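Local coordinates for protein obscurin (Homo sapiens, PDB 2YZ8) that is a giant muscle protein that probably combines structural and signalling roles, its many immunoglobulin-like domains serving as modules of the chain, at residues A26-V31 with L65-L70. Residues are numbered along the deposited sequence; the frame is centred on the assembly and turned at random.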
ATOM      1  N   ALA A  26       8.950  -2.141   2.262  1.00 23.73           N
ATOM      2  CA  ALA A  26       8.321  -1.117   1.439  1.00 23.03           C
ATOM      3  C   ALA A  26       7.173  -0.489   2.217  1.00 22.40           C
ATOM      4  O   ALA A  26       6.317  -1.202   2.734  1.00 22.41           O
ATOM      5  CB  ALA A  26       7.817  -1.722   0.144  1.00 23.01           C
ATOM      6  N   THR A  27       7.166   0.838   2.312  1.00 21.65           N
ATOM      7  CA  THR A  27       6.053   1.550   2.939  1.00 21.12           C
ATOM      8  C   THR A  27       5.252   2.335   1.906  1.00 20.69           C
ATOM      9  O   THR A  27       5.712   3.360   1.397  1.00 20.89           O
ATOM     10  CB  THR A  27       6.514   2.490   4.073  1.00 20.91           C
ATOM     11  OG1 THR A  27       7.226   1.738   5.060  1.00 21.05           O
ATOM     12  CG2 THR A  27       5.315   3.151   4.728  1.00 20.83           C
ATOM     13  N   LEU A  28       4.055   1.839   1.606  1.00 20.09           N
ATOM     14  CA  LEU A  28       3.140   2.497   0.679  1.00 19.71           C
ATOM     15  C   LEU A  28       2.188   3.398   1.456  1.00 19.16           C
ATOM     16  O   LEU A  28       1.492   2.940   2.367  1.00 18.53           O
ATOM     17  CB  LEU A  28       2.363   1.459  -0.130  1.00 20.10           C
ATOM     18  CG  LEU A  28       3.138   0.719  -1.225  1.00 21.29           C
ATOM     19  CD1 LEU A  28       4.370  -0.009  -0.692  1.00 22.77           C
ATOM     20  CD2 LEU A  28       2.216  -0.263  -1.898  1.00 22.36           C
ATOM     21  N   ARG A  29       2.163   4.677   1.093  1.00 18.46           N
ATOM     22  CA  ARG A  29       1.395   5.673   1.842  1.00 18.06           C
ATOM     23  C   ARG A  29       0.404   6.429   0.965  1.00 17.80           C
ATOM     24  O   ARG A  29       0.733   6.833  -0.152  1.00 17.41           O
ATOM     25  CB  ARG A  29       2.334   6.686   2.498  1.00 17.95           C
ATOM     26  CG  ARG A  29       3.224   6.135   3.597  1.00 18.33           C
ATOM     27  CD  ARG A  29       4.084   7.246   4.166  1.00 19.52           C
ATOM     28  NE  ARG A  29       4.843   6.830   5.342  1.00 21.10           N
ATOM     29  CZ  ARG A  29       6.102   6.400   5.316  1.00 21.91           C
ATOM     30  NH1 ARG A  29       6.702   6.048   6.444  1.00 22.65           N
ATOM     31  NH2 ARG A  29       6.763   6.312   4.165  1.00 22.60           N
ATOM     32  N   CYS A  30      -0.805   6.627   1.486  1.00 17.25           N
ATOM     33  CA  CYS A  30      -1.778   7.524   0.868  1.00 17.28           C
ATOM     34  C   CYS A  30      -2.596   8.240   1.940  1.00 16.93           C
ATOM     35  O   CYS A  30      -2.458   7.950   3.132  1.00 17.30           O
ATOM     36  CB  CYS A  30      -2.678   6.792  -0.140  1.00 16.97           C
ATOM     37  SG  CYS A  30      -3.671   5.446   0.543  1.00 18.20           S
ATOM     38  N   VAL A  31      -3.429   9.191   1.521  1.00 16.72           N
ATOM     39  CA  VAL A  31      -4.161  10.038   2.469  1.00 16.70           C
ATOM     40  C   VAL A  31      -5.626  10.207   2.069  1.00 16.61           C
ATOM     41  O   VAL A  31      -5.932  10.456   0.900  1.00 15.92           O
ATOM     42  CB  VAL A  31      -3.502  11.438   2.600  1.00 16.95           C
ATOM     43  CG1 VAL A  31      -4.225  12.286   3.634  1.00 17.09           C
ATOM     44  CG2 VAL A  31      -2.024  11.324   2.965  1.00 17.43           C
ATOM     45  N   LEU A  65       0.738   0.954   4.167  1.00 15.85           N
ATOM     46  CA  LEU A  65       0.932  -0.490   4.006  1.00 14.30           C
ATOM     47  C   LEU A  65       2.420  -0.802   4.042  1.00 13.54           C
ATOM     48  O   LEU A  65       3.201  -0.275   3.245  1.00 13.30           O
ATOM     49  CB  LEU A  65       0.327  -1.014   2.690  1.00 14.31           C
ATOM     50  CG  LEU A  65       0.657  -2.467   2.301  1.00 13.27           C
ATOM     51  CD1 LEU A  65      -0.144  -3.471   3.131  1.00 12.85           C
ATOM     52  CD2 LEU A  65       0.451  -2.717   0.807  1.00 13.49           C
ATOM     53  N   VAL A  66       2.802  -1.665   4.972  1.00 12.46           N
ATOM     54  CA  VAL A  66       4.179  -2.097   5.087  1.00 11.99           C
ATOM     55  C   VAL A  66       4.284  -3.500   4.500  1.00 11.84           C
ATOM     56  O   VAL A  66       3.566  -4.413   4.906  1.00 11.27           O
ATOM     57  CB  VAL A  66       4.684  -2.047   6.556  1.00 11.72           C
ATOM     58  CG1 VAL A  66       6.167  -2.376   6.629  1.00 11.28           C
ATOM     59  CG2 VAL A  66       4.432  -0.669   7.151  1.00 11.51           C
ATOM     60  N   VAL A  67       5.158  -3.640   3.511  1.00 12.16           N
ATOM     61  CA  VAL A  67       5.451  -4.927   2.896  1.00 12.73           C
ATOM     62  C   VAL A  67       6.825  -5.334   3.403  1.00 13.25           C
ATOM     63  O   VAL A  67       7.834  -4.767   2.989  1.00 13.66           O
ATOM     64  CB  VAL A  67       5.473  -4.832   1.349  1.00 12.65           C
ATOM     65  CG1 VAL A  67       5.550  -6.220   0.729  1.00 12.54           C
ATOM     66  CG2 VAL A  67       4.248  -4.088   0.834  1.00 12.53           C
ATOM     67  N   ARG A  68       6.859  -6.300   4.313  1.00 13.95           N
ATOM     68  CA  ARG A  68       8.103  -6.710   4.955  1.00 14.49           C
ATOM     69  C   ARG A  68       8.826  -7.789   4.148  1.00 14.86           C
ATOM     70  O   ARG A  68       8.224  -8.425   3.277  1.00 14.94           O
ATOM     71  CB  ARG A  68       7.832  -7.168   6.389  1.00 14.63           C
ATOM     72  CG  ARG A  68       7.492  -6.015   7.327  1.00 15.39           C
ATOM     73  CD  ARG A  68       6.994  -6.492   8.676  1.00 18.11           C
ATOM     74  NE  ARG A  68       5.594  -6.899   8.617  1.00 19.19           N
ATOM     75  CZ  ARG A  68       4.756  -6.866   9.646  1.00 19.26           C
ATOM     76  NH1 ARG A  68       5.157  -6.429  10.832  1.00 20.29           N
ATOM     77  NH2 ARG A  68       3.504  -7.263   9.483  1.00 20.08           N
ATOM     78  N   ASN A  69      10.115  -7.974   4.435  1.00 15.17           N
ATOM     79  CA  ASN A  69      10.968  -8.948   3.736  1.00 15.79           C
ATOM     80  C   ASN A  69      10.791  -8.921   2.211  1.00 16.25           C
ATOM     81  O   ASN A  69      10.436  -9.936   1.592  1.00 16.35           O
ATOM     82  CB  ASN A  69      10.750 -10.366   4.289  1.00 15.67           C
ATOM     83  CG  ASN A  69      11.131 -10.495   5.760  1.00 16.09           C
ATOM     84  OD1 ASN A  69      10.661  -9.739   6.610  1.00 16.21           O
ATOM     85  ND2 ASN A  69      11.978 -11.473   6.066  1.00 16.75           N
ATOM     86  N   LEU A  70      11.039  -7.756   1.613  1.00 16.77           N
ATOM     87  CA  LEU A  70      10.833  -7.570   0.177  1.00 17.25           C
ATOM     88  C   LEU A  70      11.617  -8.551  -0.686  1.00 17.55           C
ATOM     89  O   LEU A  70      12.840  -8.684  -0.551  1.00 17.49           O
ATOM     90  CB  LEU A  70      11.160  -6.138  -0.256  1.00 17.51           C
ATOM     91  CG  LEU A  70      10.027  -5.111  -0.302  1.00 17.88           C
ATOM     92  CD1 LEU A  70      10.573  -3.838  -0.901  1.00 18.01           C
ATOM     93  CD2 LEU A  70       8.837  -5.605  -1.120  1.00 17.49           C
TER
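Leu28 and Leu65, an antiparallel hydrogen-bonded pair, rise in the same direction from one face of the sheet and run alongside each other, their CD2 methyls 4.1 Å apart. The two branches come together from different first torsions, CG being anti to the carbonyl carbon in Leu28 (chi1 -73°) and anti to the backbone N in Leu65 (chi1 171°). On the same face, CB of Ala26 meets CB of Val67 at 4.1 Å, while the CD1 methyl of Leu28 lies 4.4 Å from CG2 of Val67. Beyond the paired residues the chain turns, and Leu70 directs its side chain back at Ala26, with CD1 3.6 Å from Ala26 CB. An alanine in place of Leu70 would probably cost Ala26 CB its closest apolar neighbour across the contact and open a gap beside Leu91 and Val93. Four backbone bonds fix the register, two each for Ala26–Val67 and Leu28–Leu65; the straightest runs from Val67 N to Ala26 O (2.8 Å, 171°). Between them, Thr27 and Val66 form the non-hydrogen-bonded pair on the other face, where Thr27 OG1 approaches Val66 CG2 at 4.2 Å. The two strands are the central ones of a four-stranded sheet in the immunoglobulin I-set fold, with strands 11-13 and 54-59 at its margins. Its leucine-bearing face packs against the second sheet of the sandwich: Leu28, Leu65 and Val67 touch Tyr78 of strand 76-82, and Ala26 and Leu70 touch Leu91 of strand 85-94.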